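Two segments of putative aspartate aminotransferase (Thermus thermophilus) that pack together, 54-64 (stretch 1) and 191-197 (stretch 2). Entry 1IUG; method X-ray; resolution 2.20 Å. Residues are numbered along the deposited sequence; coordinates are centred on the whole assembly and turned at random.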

# COMPACT_ATOMS: atom_id res chain seq x y z
N LEU A 54 9.40 -10.59 2.70
CA LEU A 54 8.93 -9.37 3.34
C LEU A 54 7.57 -8.95 2.77
O LEU A 54 7.35 -9.00 1.56
CB LEU A 54 9.96 -8.25 3.16
CG LEU A 54 11.32 -8.51 3.81
CD1 LEU A 54 12.29 -7.40 3.46
CD2 LEU A 54 11.15 -8.62 5.32
N ILE A 55 6.66 -8.57 3.66
CA ILE A 55 5.33 -8.12 3.29
C ILE A 55 5.30 -6.60 3.27
O ILE A 55 5.55 -5.95 4.29
CB ILE A 55 4.27 -8.63 4.28
CG1 ILE A 55 4.30 -10.16 4.35
CG2 ILE A 55 2.89 -8.11 3.89
CD1 ILE A 55 3.28 -10.75 5.29
N LEU A 56 5.00 -6.03 2.10
CA LEU A 56 4.95 -4.58 1.94
C LEU A 56 3.53 -4.13 1.63
O LEU A 56 2.80 -4.79 0.90
CB LEU A 56 5.87 -4.13 0.81
CG LEU A 56 7.34 -4.57 0.84
CD1 LEU A 56 8.05 -4.00 -0.36
CD2 LEU A 56 8.02 -4.13 2.13
N THR A 57 3.14 -3.00 2.21
CA THR A 57 1.81 -2.46 1.97
C THR A 57 1.88 -1.55 0.75
O THR A 57 2.44 -0.45 0.79
CB THR A 57 1.29 -1.72 3.22
OG1 THR A 57 1.16 -2.66 4.29
CG2 THR A 57 -0.08 -1.09 2.95
N GLY A 58 1.37 -2.07 -0.36
CA GLY A 58 1.37 -1.35 -1.63
C GLY A 58 1.15 -2.35 -2.75
O GLY A 58 0.97 -3.54 -2.48
N SER A 59 1.16 -1.90 -4.00
CA SER A 59 0.94 -2.81 -5.12
C SER A 59 2.21 -3.58 -5.49
O SER A 59 3.27 -3.38 -4.90
CB SER A 59 0.40 -2.06 -6.34
OG SER A 59 1.40 -1.25 -6.93
N GLY A 60 2.07 -4.48 -6.46
CA GLY A 60 3.20 -5.29 -6.91
C GLY A 60 4.37 -4.46 -7.40
O GLY A 60 5.52 -4.82 -7.15
N THR A 61 4.08 -3.35 -8.08
CA THR A 61 5.11 -2.46 -8.60
C THR A 61 6.04 -1.98 -7.49
O THR A 61 7.26 -1.88 -7.68
CB THR A 61 4.49 -1.25 -9.34
OG1 THR A 61 3.66 -1.72 -10.40
CG2 THR A 61 5.57 -0.36 -9.94
N LEU A 62 5.47 -1.71 -6.32
CA LEU A 62 6.24 -1.25 -5.16
C LEU A 62 7.29 -2.29 -4.77
O LEU A 62 8.42 -1.95 -4.44
CB LEU A 62 5.32 -0.97 -3.97
CG LEU A 62 6.02 -0.48 -2.70
CD1 LEU A 62 6.59 0.91 -2.94
CD2 LEU A 62 5.05 -0.47 -1.55
N ALA A 63 6.89 -3.56 -4.80
CA ALA A 63 7.78 -4.67 -4.47
C ALA A 63 8.92 -4.78 -5.48
O ALA A 63 10.05 -5.12 -5.12
CB ALA A 63 6.99 -5.98 -4.40
N MET A 64 8.62 -4.49 -6.75
CA MET A 64 9.62 -4.54 -7.82
C MET A 64 10.68 -3.46 -7.60
O MET A 64 11.87 -3.72 -7.73
CB MET A 64 8.96 -4.34 -9.18
CG MET A 64 8.14 -5.52 -9.66
SD MET A 64 7.15 -5.07 -11.11
CE MET A 64 8.39 -5.06 -12.41
N PRO A 191 -6.17 -6.27 -3.98
CA PRO A 191 -4.93 -5.53 -4.25
C PRO A 191 -4.56 -4.82 -2.96
O PRO A 191 -5.44 -4.51 -2.15
CB PRO A 191 -5.37 -4.50 -5.30
CG PRO A 191 -6.56 -5.12 -5.95
CD PRO A 191 -7.29 -5.74 -4.79
N GLY A 192 -3.27 -4.57 -2.74
CA GLY A 192 -2.87 -3.88 -1.53
C GLY A 192 -1.59 -4.36 -0.88
O GLY A 192 -1.04 -3.67 -0.01
N LEU A 193 -1.12 -5.55 -1.25
CA LEU A 193 0.12 -6.09 -0.70
C LEU A 193 1.10 -6.47 -1.80
O LEU A 193 0.70 -6.88 -2.90
CB LEU A 193 -0.15 -7.32 0.17
CG LEU A 193 -0.99 -7.19 1.44
CD1 LEU A 193 -1.09 -8.55 2.12
CD2 LEU A 193 -0.37 -6.16 2.38
N GLY A 194 2.38 -6.29 -1.50
CA GLY A 194 3.45 -6.66 -2.41
C GLY A 194 4.42 -7.48 -1.59
O GLY A 194 4.53 -7.27 -0.38
N PHE A 195 5.09 -8.45 -2.21
CA PHE A 195 6.04 -9.28 -1.47
C PHE A 195 7.43 -9.32 -2.12
O PHE A 195 7.56 -9.42 -3.34
CB PHE A 195 5.52 -10.72 -1.34
CG PHE A 195 4.08 -10.81 -0.95
CD1 PHE A 195 3.10 -11.05 -1.91
CD2 PHE A 195 3.69 -10.62 0.37
CE1 PHE A 195 1.76 -11.10 -1.56
CE2 PHE A 195 2.35 -10.66 0.73
CZ PHE A 195 1.39 -10.90 -0.23
N VAL A 196 8.45 -9.23 -1.29
CA VAL A 196 9.83 -9.30 -1.74
C VAL A 196 10.45 -10.51 -1.05
O VAL A 196 10.56 -10.55 0.18
CB VAL A 196 10.65 -8.04 -1.38
CG1 VAL A 196 12.08 -8.20 -1.88
CG2 VAL A 196 10.03 -6.80 -1.99
N ALA A 197 10.75 -11.52 -1.85
CA ALA A 197 11.37 -12.74 -1.34
C ALA A 197 12.86 -12.64 -1.61
O ALA A 197 13.28 -12.37 -2.73
CB ALA A 197 10.78 -13.97 -2.03

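Strand 54-57 and strand 193-197 lie side by side as antiparallel neighbours in a sheet, although touching residues are at least 131 positions apart in the sequence. Their N-to-C directions differ by 149°, and Leu54 pairs with Val196, Ile55 with Phe195, Leu56 with Gly194 and Thr57 with Leu193.

Backbone hydrogen bonds hold the strands together. Leu54 and Val196 bond reciprocally: Leu54 N to Val196 O is 2.8 Å and Val196 N to Leu54 O is 3.1 Å. Leu56 and Gly194 repeat the pattern, with Leu56 N to Gly194 O at 2.8 Å and Gly194 N to Leu56 O at 2.9 Å. All four are close to linear. Beyond the paired strands, Gly58 N donates to Gly192 O at 2.9 Å, with a more bent angle of 132°.

Two CA-H...O contacts supplement these bonds. Phe195 CA lies 3.3 Å from Leu54 O, and Leu193 CA lies 3.4 Å from Leu56 O. Each carbonyl thus meets both an N-H and a CA-H of the partner strand.

Apolar contacts cover both faces of the sheet. On one, Ile55 CG2 meets Leu193 CD2 at 4.1 Å, while Ile55 CG1 reaches Phe195 CD2, at the ring edge, also at 4.1 Å. On the other, Val196 CG2 packs against Leu56 CD1 at 3.8 Å and Ala63 CB at 4.0 Å. Ala63 belongs to the helix that follows Ser59, its N-cap residue, and its methyl points toward the second strand.

Glycines fit where a CB has no room, either for packing or for backbone geometry. A CB on Gly194 would clash with Ser59 O and crowd Ala63 CB. Gly192 has phi/psi of 142/-16, where a CB would jam against the preceding carbonyl. At Gly58, a CB would clash with Leu62 CD2.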